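Long-range contacts in xylulose kinase (PDB 3I8B), which probably catalyses the ATP-dependent phosphorylation of D-xylulose to D-xylulose 5-phosphate, as a member of the FGGY family of carbohydrate kinases: residues L6-V10 with A465-A470; S16-R20 with A51-A56; A103-E107 with G126-W130; Y212-A218 with A234-P240. The contacts are given in a common frame with arbitrary orientation. Numbering follows the deposited sequence.

Contact 1. Residues L6-V10 with A465-A470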
loop_
_atom_site.group_PDB
_atom_site.type_symbol
_atom_site.label_atom_id
_atom_site.label_comp_id
_atom_site.label_asym_id
_atom_site.label_seq_id
_atom_site.Cartn_x
_atom_site.Cartn_y
_atom_site.Cartn_z
ATOM N N LEU A 6 -0.349 -25.864 10.775
ATOM C CA LEU A 6 0.086 -24.503 11.023
ATOM C C LEU A 6 0.486 -23.857 9.700
ATOM O O LEU A 6 0.968 -24.537 8.794
ATOM C CB LEU A 6 1.299 -24.512 11.955
ATOM C CG LEU A 6 1.107 -25.001 13.398
ATOM C CD1 LEU A 6 2.438 -24.939 14.160
ATOM C CD2 LEU A 6 0.038 -24.163 14.109
ATOM N N VAL A 7 0.271 -22.551 9.599
ATOM C CA VAL A 7 0.835 -21.745 8.525
ATOM C C VAL A 7 1.632 -20.606 9.160
ATOM O O VAL A 7 1.621 -20.418 10.393
ATOM C CB VAL A 7 -0.245 -21.154 7.564
ATOM C CG1 VAL A 7 -0.988 -22.261 6.820
ATOM C CG2 VAL A 7 -1.209 -20.277 8.321
ATOM N N ALA A 8 2.326 -19.843 8.324
ATOM C CA ALA A 8 3.100 -18.717 8.827
ATOM C C ALA A 8 2.854 -17.522 7.933
ATOM O O ALA A 8 2.932 -17.623 6.706
ATOM C CB ALA A 8 4.572 -19.060 8.871
ATOM N N GLY A 9 2.514 -16.401 8.554
ATOM C CA GLY A 9 2.366 -15.146 7.845
ATOM C C GLY A 9 3.587 -14.318 8.174
ATOM O O GLY A 9 3.906 -14.090 9.352
ATOM N N VAL A 10 4.297 -13.902 7.133
ATOM C CA VAL A 10 5.458 -13.044 7.297
ATOM C C VAL A 10 5.086 -11.639 6.857
ATOM O O VAL A 10 4.453 -11.449 5.804
ATOM C CB VAL A 10 6.673 -13.541 6.480
ATOM C CG1 VAL A 10 7.875 -12.657 6.733
ATOM C CG2 VAL A 10 6.999 -14.989 6.830
ATOM N N ALA A 465 -1.280 -12.456 5.578
ATOM C CA ALA A 465 -0.375 -13.385 4.908
ATOM C C ALA A 465 -0.627 -14.825 5.365
ATOM O O ALA A 465 -0.589 -15.754 4.549
ATOM C CB ALA A 465 1.094 -12.981 5.102
ATOM N N ALA A 466 -0.896 -15.013 6.657
ATOM C CA ALA A 466 -1.205 -16.351 7.148
ATOM C C ALA A 466 -2.519 -16.833 6.562
ATOM O O ALA A 466 -2.664 -18.006 6.244
ATOM C CB ALA A 466 -1.262 -16.381 8.698
ATOM N N ARG A 467 -3.481 -15.924 6.423
ATOM C CA ARG A 467 -4.784 -16.276 5.857
ATOM C C ARG A 467 -4.642 -16.715 4.409
ATOM O O ARG A 467 -5.322 -17.635 3.948
ATOM C CB ARG A 467 -5.778 -15.107 5.972
ATOM C CG ARG A 467 -7.235 -15.507 5.755
ATOM C CD ARG A 467 -8.230 -14.336 5.926
ATOM N NE ARG A 467 -9.598 -14.798 5.678
ATOM C CZ ARG A 467 -10.559 -14.089 5.089
ATOM N NH1 ARG A 467 -10.325 -12.853 4.671
ATOM N NH2 ARG A 467 -11.764 -14.620 4.912
ATOM N N GLN A 468 -3.730 -16.085 3.694
ATOM C CA GLN A 468 -3.538 -16.436 2.294
ATOM C C GLN A 468 -2.834 -17.777 2.169
ATOM O O GLN A 468 -3.157 -18.573 1.288
ATOM C CB GLN A 468 -2.748 -15.352 1.555
ATOM C CG GLN A 468 -2.503 -15.670 0.071
ATOM C CD GLN A 468 -1.333 -14.861 -0.491
ATOM O OE1 GLN A 468 -0.180 -15.089 -0.127
ATOM N NE2 GLN A 468 -1.633 -13.908 -1.378
ATOM N N ALA A 469 -1.864 -18.022 3.040
ATOM C CA ALA A 469 -1.184 -19.321 3.045
ATOM C C ALA A 469 -2.170 -20.439 3.415
ATOM O O ALA A 469 -2.164 -21.513 2.806
ATOM C CB ALA A 469 -0.003 -19.307 4.004
ATOM N N ALA A 470 -3.018 -20.183 4.410
ATOM C CA ALA A 470 -4.058 -21.155 4.774
ATOM C C ALA A 470 -5.075 -21.360 3.635
ATOM O O ALA A 470 -5.534 -22.479 3.369
ATOM C CB ALA A 470 -4.746 -20.747 6.059
#
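Val7 alone of strand 6-10 sends its side chain to helix 465-470. In the m rotamer its two methyls part over the helix: CG2 lies 3.9 Å from Ala466 CB and 3.4 Å from Ala466 O, CG1 lies 4.1 Å from Ala470 CB, and Val7 CB rests 4.0 Å from Ala469 CB. The helix answers with alanines alone, Ala465 and Ala469 pointing their CA-to-CB bonds toward the strand and Ala466 and Ala470 holding theirs sideways. At Gly9 the backbones touch, Gly9 CA being 3.5 Å from Ala466 N and 3.7 Å from Ala465 CB; a CB on Gly9 would clash with Ala466 N. These small residues let the axes close to 6.2 Å at 139°. The CA-to-CB bonds of Ala8 and Val10 point away; Ala8 touches Val65, Val10 both Val70 and Cys17. Helix 460-474, from the C-terminal family region, thus packs on one face of the N-terminal sheet, where strand 6-12 runs between strands 16-23 and 65-72, and Met277 of helix 274-281 flanks Ala465.

Contact 2. Residues S16-R20 with A51-A56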
loop_
_atom_site.group_PDB
_atom_site.type_symbol
_atom_site.label_atom_id
_atom_site.label_comp_id
_atom_site.label_asym_id
_atom_site.label_seq_id
_atom_site.Cartn_x
_atom_site.Cartn_y
_atom_site.Cartn_z
ATOM N N SER A 16 10.632 -3.450 10.186
ATOM C CA SER A 16 10.924 -4.726 10.816
ATOM C C SER A 16 10.356 -5.928 10.052
ATOM O O SER A 16 9.582 -5.781 9.103
ATOM C CB SER A 16 10.348 -4.739 12.237
ATOM O OG SER A 16 8.929 -4.833 12.205
ATOM N N CYS A 17 10.749 -7.118 10.500
ATOM C CA CYS A 17 10.162 -8.349 10.021
ATOM C C CYS A 17 9.371 -9.014 11.156
ATOM O O CYS A 17 9.868 -9.151 12.263
ATOM C CB CYS A 17 11.244 -9.295 9.518
ATOM S SG CYS A 17 10.590 -10.615 8.457
ATOM N N LYS A 18 8.145 -9.425 10.874
ATOM C CA LYS A 18 7.352 -10.162 11.858
ATOM C C LYS A 18 7.027 -11.533 11.298
ATOM O O LYS A 18 6.793 -11.667 10.094
ATOM C CB LYS A 18 6.069 -9.410 12.189
ATOM C CG LYS A 18 6.324 -8.124 12.967
ATOM C CD LYS A 18 5.133 -7.208 12.902
ATOM C CE LYS A 18 5.368 -5.965 13.749
ATOM N NZ LYS A 18 4.333 -4.959 13.397
ATOM N N VAL A 19 7.029 -12.547 12.161
ATOM C CA VAL A 19 6.657 -13.903 11.751
ATOM C C VAL A 19 5.548 -14.432 12.654
ATOM O O VAL A 19 5.738 -14.596 13.860
ATOM C CB VAL A 19 7.850 -14.875 11.794
ATOM C CG1 VAL A 19 7.382 -16.289 11.473
ATOM C CG2 VAL A 19 8.943 -14.447 10.812
ATOM N N ARG A 20 4.380 -14.678 12.080
ATOM C CA ARG A 20 3.253 -15.145 12.863
ATOM C C ARG A 20 2.876 -16.594 12.530
ATOM O O ARG A 20 2.144 -16.873 11.573
ATOM C CB ARG A 20 2.060 -14.226 12.666
ATOM C CG ARG A 20 0.947 -14.408 13.695
ATOM C CD ARG A 20 -0.246 -13.618 13.215
ATOM N NE ARG A 20 -1.327 -13.443 14.177
ATOM C CZ ARG A 20 -2.354 -14.275 14.320
ATOM N NH1 ARG A 20 -2.417 -15.391 13.603
ATOM N NH2 ARG A 20 -3.312 -13.998 15.195
ATOM N N ALA A 51 16.916 -10.118 9.309
ATOM C CA ALA A 51 15.763 -9.859 10.158
ATOM C C ALA A 51 14.752 -11.004 10.083
ATOM O O ALA A 51 14.216 -11.425 11.112
ATOM C CB ALA A 51 15.106 -8.530 9.806
ATOM N N PHE A 52 14.480 -11.509 8.880
ATOM C CA PHE A 52 13.581 -12.656 8.763
ATOM C C PHE A 52 14.070 -13.858 9.572
ATOM O O PHE A 52 13.297 -14.500 10.275
ATOM C CB PHE A 52 13.375 -13.098 7.310
ATOM C CG PHE A 52 12.733 -14.449 7.196
ATOM C CD1 PHE A 52 11.370 -14.605 7.429
ATOM C CD2 PHE A 52 13.492 -15.568 6.876
ATOM C CE1 PHE A 52 10.776 -15.857 7.343
ATOM C CE2 PHE A 52 12.905 -16.811 6.792
ATOM C CZ PHE A 52 11.541 -16.958 7.020
ATOM N N GLN A 53 15.352 -14.161 9.444
ATOM C CA GLN A 53 15.937 -15.298 10.116
ATOM C C GLN A 53 15.816 -15.166 11.630
ATOM O O GLN A 53 15.450 -16.120 12.294
ATOM C CB GLN A 53 17.406 -15.427 9.741
ATOM C CG GLN A 53 17.671 -16.324 8.548
ATOM C CD GLN A 53 18.820 -17.284 8.823
ATOM O OE1 GLN A 53 19.865 -16.903 9.381
ATOM N NE2 GLN A 53 18.629 -18.537 8.445
ATOM N N GLU A 54 16.118 -13.976 12.152
ATOM C CA GLU A 54 16.083 -13.727 13.590
ATOM C C GLU A 54 14.642 -13.749 14.090
ATOM O O GLU A 54 14.351 -14.273 15.166
ATOM C CB GLU A 54 16.755 -12.383 13.917
ATOM C CG GLU A 54 16.632 -11.945 15.382
ATOM C CD GLU A 54 16.945 -10.464 15.589
ATOM O OE1 GLU A 54 17.786 -9.914 14.826
ATOM O OE2 GLU A 54 16.349 -9.857 16.517
ATOM N N ALA A 55 13.739 -13.197 13.286
ATOM C CA ALA A 55 12.314 -13.187 13.596
ATOM C C ALA A 55 11.750 -14.595 13.640
ATOM O O ALA A 55 10.993 -14.938 14.558
ATOM C CB ALA A 55 11.547 -12.353 12.565
ATOM N N ALA A 56 12.097 -15.405 12.635
ATOM C CA ALA A 56 11.618 -16.793 12.566
ATOM C C ALA A 56 12.139 -17.656 13.727
ATOM O O ALA A 56 11.419 -18.501 14.265
ATOM C CB ALA A 56 12.000 -17.424 11.223
#
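A sulfur-aromatic contact stands out here: Cys17 SG sits at the edge of the Phe52 ring, 5.5 Å from its centroid and 87° off the ring normal. Cys17 SG is also 3.6 Å from Phe52 CA, so it lies against the helix backbone. Cys17 CB meets Ala51 CB at 3.9 Å and Ala55 CB at 4.3 Å. Two residues along the strand, Val19 also points toward the helix, and its CG2 gathers Ala55 CB at 3.8 Å, Phe52 CD1 at 4.2 Å and Ala56 CB at 4.3 Å. The axes run 7.4 Å apart at 36°; by nearest CA atoms Cys17 pairs with Phe52 and Val19 with Ala56. Lys18 turns away and forms a salt bridge with Glu459. Helix 46-58 is laid along one face of the N-terminal sheet, with Phe52 extending onto Val10 of strand 6-12. Everything that meets across this buried interface is apolar side chain or backbone, which implies cohesion through close fit and exclusion of water, with the sulfur-ring pair adding at most a weakly polar element.

Contact 3. Residues A103-E107 with G126-W130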
loop_
_atom_site.group_PDB
_atom_site.type_symbol
_atom_site.label_atom_id
_atom_site.label_comp_id
_atom_site.label_asym_id
_atom_site.label_seq_id
_atom_site.Cartn_x
_atom_site.Cartn_y
_atom_site.Cartn_z
ATOM N N ALA A 103 8.082 12.709 -12.378
ATOM C CA ALA A 103 7.648 13.873 -13.154
ATOM C C ALA A 103 7.910 13.679 -14.646
ATOM O O ALA A 103 7.036 13.925 -15.481
ATOM C CB ALA A 103 8.341 15.135 -12.658
ATOM N N ALA A 104 9.122 13.238 -14.969
ATOM C CA ALA A 104 9.521 13.026 -16.354
ATOM C C ALA A 104 8.681 11.950 -17.064
ATOM O O ALA A 104 8.329 12.098 -18.240
ATOM C CB ALA A 104 11.011 12.686 -16.419
ATOM N N LEU A 105 8.365 10.865 -16.355
ATOM C CA LEU A 105 7.534 9.800 -16.930
ATOM C C LEU A 105 6.193 10.348 -17.388
ATOM O O LEU A 105 5.679 9.970 -18.438
ATOM C CB LEU A 105 7.300 8.675 -15.907
ATOM C CG LEU A 105 8.482 7.744 -15.666
ATOM C CD1 LEU A 105 8.278 6.928 -14.393
ATOM C CD2 LEU A 105 8.658 6.841 -16.871
ATOM N N ILE A 106 5.620 11.224 -16.578
ATOM C CA ILE A 106 4.345 11.839 -16.911
ATOM C C ILE A 106 4.466 12.692 -18.184
ATOM O O ILE A 106 3.663 12.556 -19.111
ATOM C CB ILE A 106 3.796 12.689 -15.734
ATOM C CG1 ILE A 106 3.331 11.779 -14.590
ATOM C CG2 ILE A 106 2.639 13.577 -16.205
ATOM C CD1 ILE A 106 3.255 12.475 -13.260
ATOM N N GLU A 107 5.481 13.552 -18.226
ATOM C CA GLU A 107 5.712 14.402 -19.397
ATOM C C GLU A 107 5.982 13.544 -20.641
ATOM O O GLU A 107 5.502 13.842 -21.738
ATOM C CB GLU A 107 6.870 15.362 -19.141
ATOM C CG GLU A 107 6.550 16.484 -18.142
ATOM C CD GLU A 107 7.672 17.524 -18.003
ATOM O OE1 GLU A 107 8.784 17.321 -18.538
ATOM O OE2 GLU A 107 7.445 18.553 -17.343
ATOM N N GLY A 126 -0.695 13.125 -19.761
ATOM C CA GLY A 126 0.242 12.092 -19.381
ATOM C C GLY A 126 -0.281 11.338 -18.174
ATOM O O GLY A 126 -0.221 10.117 -18.137
ATOM N N LYS A 127 -0.800 12.067 -17.190
ATOM C CA LYS A 127 -1.377 11.426 -16.016
ATOM C C LYS A 127 -2.480 10.464 -16.433
ATOM O O LYS A 127 -2.507 9.328 -15.988
ATOM C CB LYS A 127 -1.908 12.452 -15.010
ATOM C CG LYS A 127 -0.823 13.236 -14.293
ATOM C CD LYS A 127 -1.426 14.203 -13.271
ATOM C CE LYS A 127 -0.333 14.946 -12.512
ATOM N NZ LYS A 127 -0.792 16.295 -12.069
ATOM N N GLN A 128 -3.373 10.913 -17.307
ATOM C CA GLN A 128 -4.491 10.091 -17.751
ATOM C C GLN A 128 -4.037 8.840 -18.495
ATOM O O GLN A 128 -4.635 7.765 -18.350
ATOM C CB GLN A 128 -5.427 10.918 -18.635
ATOM C CG GLN A 128 -6.379 10.096 -19.479
ATOM C CD GLN A 128 -7.394 10.960 -20.196
ATOM O OE1 GLN A 128 -7.960 11.889 -19.609
ATOM N NE2 GLN A 128 -7.626 10.670 -21.472
ATOM N N ARG A 129 -2.990 8.977 -19.303
ATOM C CA ARG A 129 -2.464 7.843 -20.064
ATOM C C ARG A 129 -1.809 6.792 -19.155
ATOM O O ARG A 129 -1.869 5.585 -19.439
ATOM C CB ARG A 129 -1.483 8.324 -21.136
ATOM C CG ARG A 129 -2.167 8.903 -22.384
ATOM C CD ARG A 129 -1.168 9.688 -23.263
ATOM N NE ARG A 129 -1.803 10.180 -24.486
ATOM C CZ ARG A 129 -1.244 11.037 -25.335
ATOM N NH1 ARG A 129 -0.024 11.508 -25.106
ATOM N NH2 ARG A 129 -1.909 11.420 -26.421
ATOM N N TRP A 130 -1.183 7.247 -18.074
ATOM C CA TRP A 130 -0.615 6.330 -17.083
ATOM C C TRP A 130 -1.713 5.560 -16.360
ATOM O O TRP A 130 -1.642 4.333 -16.212
ATOM C CB TRP A 130 0.277 7.071 -16.072
ATOM C CG TRP A 130 1.661 7.289 -16.581
ATOM C CD1 TRP A 130 2.203 8.470 -17.043
ATOM C CD2 TRP A 130 2.688 6.298 -16.708
ATOM N NE1 TRP A 130 3.506 8.260 -17.442
ATOM C CE2 TRP A 130 3.823 6.938 -17.252
ATOM C CE3 TRP A 130 2.760 4.932 -16.405
ATOM C CZ2 TRP A 130 5.015 6.256 -17.503
ATOM C CZ3 TRP A 130 3.946 4.252 -16.663
ATOM C CH2 TRP A 130 5.055 4.917 -17.207
#
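Gly126, in the first turns of helix 122-134, is where the two backbones come closest, its CA 4.8 Å from that of Ile106. It gives a CA-H...O contact from Gly126 CA to Ile106 O at 3.5 Å; a CB here would point toward helix 103-107 and collide with that same oxygen. Lys127 follows with its side chain held sideways, and the aliphatic part of it lies along Ile106, Lys127 CG being 4.0 Å from Ile106 CG2. Arg129 looks elsewhere, forming a salt bridge with Glu118. One turn after the glycine, Trp130 points back toward the first helix. Its indole NE1 donates a hydrogen bond to Leu105 O, 2.9 Å long and nearly straight at 165°, while Trp130 CZ2 packs on Leu105 CB at 3.7 Å and Trp130 CD1 lies 4.3 Å from Ile106 CG1. The segments cross almost at right angles, 92°, with axes 9.0 Å apart. Leu105 and Trp130 both continue onto helices 143-153 and 214-225, so the crossing belongs to a helical cluster of the N-terminal region. Chemically, a largely apolar junction includes one directional indole-to-carbonyl bond, which satisfies the ring nitrogen of a buried tryptophan.

Contact 4. Residues Y212-A218 with A234-P240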
loop_
_atom_site.group_PDB
_atom_site.type_symbol
_atom_site.label_atom_id
_atom_site.label_comp_id
_atom_site.label_asym_id
_atom_site.label_seq_id
_atom_site.Cartn_x
_atom_site.Cartn_y
_atom_site.Cartn_z
ATOM N N TYR A 212 2.703 -7.502 -18.047
ATOM C CA TYR A 212 3.828 -6.589 -17.855
ATOM C C TYR A 212 4.006 -5.721 -19.096
ATOM O O TYR A 212 3.921 -6.213 -20.227
ATOM C CB TYR A 212 5.119 -7.364 -17.603
ATOM C CG TYR A 212 5.255 -7.900 -16.194
ATOM C CD1 TYR A 212 5.234 -7.051 -15.106
ATOM C CD2 TYR A 212 5.436 -9.257 -15.962
ATOM C CE1 TYR A 212 5.368 -7.541 -13.811
ATOM C CE2 TYR A 212 5.574 -9.753 -14.670
ATOM C CZ TYR A 212 5.539 -8.892 -13.605
ATOM O OH TYR A 212 5.690 -9.388 -12.319
ATOM N N ARG A 213 4.236 -4.429 -18.873
ATOM C CA ARG A 213 4.469 -3.464 -19.937
ATOM C C ARG A 213 5.978 -3.239 -20.066
ATOM O O ARG A 213 6.532 -2.285 -19.520
ATOM C CB ARG A 213 3.746 -2.155 -19.610
ATOM C CG ARG A 213 2.232 -2.256 -19.724
ATOM C CD ARG A 213 1.799 -2.356 -21.196
ATOM N NE ARG A 213 2.311 -1.228 -21.986
ATOM C CZ ARG A 213 1.644 -0.096 -22.207
ATOM N NH1 ARG A 213 0.416 0.074 -21.731
ATOM N NH2 ARG A 213 2.197 0.862 -22.928
ATOM N N ARG A 214 6.638 -4.138 -20.780
ATOM C CA ARG A 214 8.082 -4.085 -20.921
ATOM C C ARG A 214 8.529 -2.871 -21.726
ATOM O O ARG A 214 9.676 -2.456 -21.634
ATOM C CB ARG A 214 8.607 -5.391 -21.526
ATOM C CG ARG A 214 8.535 -6.573 -20.547
ATOM C CD ARG A 214 8.815 -7.910 -21.234
ATOM N NE ARG A 214 8.661 -9.025 -20.297
ATOM C CZ ARG A 214 9.631 -9.466 -19.498
ATOM N NH1 ARG A 214 10.836 -8.892 -19.514
ATOM N NH2 ARG A 214 9.392 -10.466 -18.662
ATOM N N ASP A 215 7.614 -2.307 -22.513
ATOM C CA ASP A 215 7.893 -1.065 -23.238
ATOM C C ASP A 215 8.084 0.140 -22.303
ATOM O O ASP A 215 8.831 1.068 -22.619
ATOM C CB ASP A 215 6.787 -0.764 -24.265
ATOM C CG ASP A 215 5.402 -0.672 -23.633
ATOM O OD1 ASP A 215 5.030 -1.568 -22.839
ATOM O OD2 ASP A 215 4.669 0.290 -23.950
ATOM N N LEU A 216 7.390 0.138 -21.169
ATOM C CA LEU A 216 7.522 1.228 -20.212
ATOM C C LEU A 216 8.852 1.093 -19.473
ATOM O O LEU A 216 9.432 2.089 -19.033
ATOM C CB LEU A 216 6.336 1.267 -19.241
ATOM C CG LEU A 216 4.998 1.450 -19.961
ATOM C CD1 LEU A 216 3.821 1.315 -18.996
ATOM C CD2 LEU A 216 4.958 2.792 -20.668
ATOM N N ILE A 217 9.341 -0.135 -19.350
ATOM C CA ILE A 217 10.675 -0.356 -18.791
ATOM C C ILE A 217 11.748 0.118 -19.789
ATOM O O ILE A 217 12.616 0.907 -19.434
ATOM C CB ILE A 217 10.910 -1.834 -18.395
ATOM C CG1 ILE A 217 9.953 -2.240 -17.260
ATOM C CG2 ILE A 217 12.358 -2.037 -17.984
ATOM C CD1 ILE A 217 9.961 -3.743 -16.923
ATOM N N ALA A 218 11.666 -0.345 -21.034
ATOM C CA ALA A 218 12.556 0.143 -22.089
ATOM C C ALA A 218 12.593 1.666 -22.082
ATOM O O ALA A 218 13.640 2.281 -22.280
ATOM C CB ALA A 218 12.101 -0.368 -23.475
ATOM N N ALA A 234 14.942 -4.768 -21.889
ATOM C CA ALA A 234 13.647 -4.891 -21.229
ATOM C C ALA A 234 12.956 -6.214 -21.558
ATOM O O ALA A 234 12.216 -6.751 -20.734
ATOM C CB ALA A 234 12.740 -3.690 -21.564
ATOM N N GLU A 235 13.218 -6.742 -22.751
ATOM C CA GLU A 235 12.749 -8.071 -23.121
ATOM C C GLU A 235 13.495 -9.154 -22.375
ATOM O O GLU A 235 12.909 -10.161 -21.998
ATOM C CB GLU A 235 12.899 -8.327 -24.630
ATOM C CG GLU A 235 11.867 -7.589 -25.473
ATOM C CD GLU A 235 10.442 -7.803 -24.968
ATOM O OE1 GLU A 235 10.005 -8.971 -24.861
ATOM O OE2 GLU A 235 9.754 -6.801 -24.680
ATOM N N ALA A 236 14.793 -8.965 -22.179
ATOM C CA ALA A 236 15.614 -10.012 -21.575
ATOM C C ALA A 236 15.433 -10.118 -20.045
ATOM O O ALA A 236 15.706 -11.152 -19.464
ATOM C CB ALA A 236 17.082 -9.792 -21.922
ATOM N N ILE A 237 14.973 -9.047 -19.411
ATOM C CA ILE A 237 14.878 -8.986 -17.943
ATOM C C ILE A 237 13.857 -9.980 -17.376
ATOM O O ILE A 237 12.753 -10.112 -17.909
ATOM C CB ILE A 237 14.546 -7.541 -17.474
ATOM C CG1 ILE A 237 15.798 -6.663 -17.572
ATOM C CG2 ILE A 237 13.995 -7.531 -16.033
ATOM C CD1 ILE A 237 15.492 -5.161 -17.540
ATOM N N VAL A 238 14.235 -10.695 -16.316
ATOM C CA VAL A 238 13.309 -11.632 -15.688
ATOM C C VAL A 238 12.444 -10.837 -14.712
ATOM O O VAL A 238 12.975 -10.083 -13.911
ATOM C CB VAL A 238 14.039 -12.778 -14.936
ATOM C CG1 VAL A 238 13.032 -13.625 -14.155
ATOM C CG2 VAL A 238 14.828 -13.648 -15.911
ATOM N N LEU A 239 11.124 -10.976 -14.833
ATOM C CA LEU A 239 10.151 -10.330 -13.959
ATOM C C LEU A 239 9.400 -11.452 -13.243
ATOM O O LEU A 239 9.227 -12.523 -13.808
ATOM C CB LEU A 239 9.169 -9.465 -14.771
ATOM C CG LEU A 239 9.772 -8.331 -15.623
ATOM C CD1 LEU A 239 8.690 -7.579 -16.434
ATOM C CD2 LEU A 239 10.590 -7.373 -14.776
ATOM N N PRO A 240 8.981 -11.233 -11.988
ATOM C CA PRO A 240 8.328 -12.372 -11.319
ATOM C C PRO A 240 7.001 -12.800 -11.963
ATOM O O PRO A 240 6.199 -11.953 -12.364
ATOM C CB PRO A 240 8.109 -11.872 -9.880
ATOM C CG PRO A 240 9.114 -10.736 -9.715
ATOM C CD PRO A 240 9.233 -10.104 -11.074
HETATM O O HOH W 1 10.128 -12.728 -17.025
#
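Leu239 and Ile217 form the apolar centre, Leu239 CD1 lying 4.1 Å from Ile217 CD1. The same Leu239 methyl sits over the face of the Tyr212 ring in a CH-pi contact, 3.7 Å from the centroid and 22° off the normal. Ile217 CG2 carries the patch on to Ala234 CB at 4.0 Å and, more loosely, to Ile237 CD1 at 4.4 Å, and Ala218 CB closes on Ala234 CB at 3.9 Å. Farther out, Arg214 stretches across the gap with its guanidinium face against Leu239, Arg214 NH2 being 3.7 Å from Leu239 CD1. At the edge of that group, NH1 of Arg214 donates to two carbonyls, Ala234 O and Ile237 O, each at 2.8 Å, where helix 227-236 gives way to the extended chain. A water accepts from Leu239 N at 3.0 Å and, weakly, from Arg214 NH2 at 2.9 Å. At the other end Tyr212 OH donates to Pro240 O at 2.6 Å; the Pro240 side chain lies about 6 Å from the magnesium ion held at Glu190, Leu192 and Thr241. Arg213 turns away into a salt bridge with Asp215, its NH2 2.7 Å from Asp215 OD2. Since Arg214 and Tyr212 each combine an apolar face with a polar rim, they cover Leu239 while satisfying main-chain oxygens, so the helix end and the extended chain leading to the metal site are bound largely through main-chain oxygens.

Overall arrangement
Contact 1 spans nearly the whole chain and encloses the other three, which follow in series: contact 2, contact 3, then contact 4. Contacts 1 and 2, centres 14 Å apart, share the five-stranded sheet, order 3-2-1-4-5, of an actin-like ATPase (ASKHA) domain; their helices, 460-474 and 46-58, pack on its opposite faces, and Gly9 O to Arg20 N, at 2.8 Å, is a probable hydrogen bond. Contacts 3 and 4, centres 19 Å apart, meet where Trp130 CZ3 touches Leu216 CD1 at 3.8 Å. Between centres, contact 3 is about 38 Å from both sheet contacts. The N-terminal region thus combines a sheet core, joined to the C-terminal region by contact 1, with a distant helical cluster, of which contact 4 reaches the magnesium site.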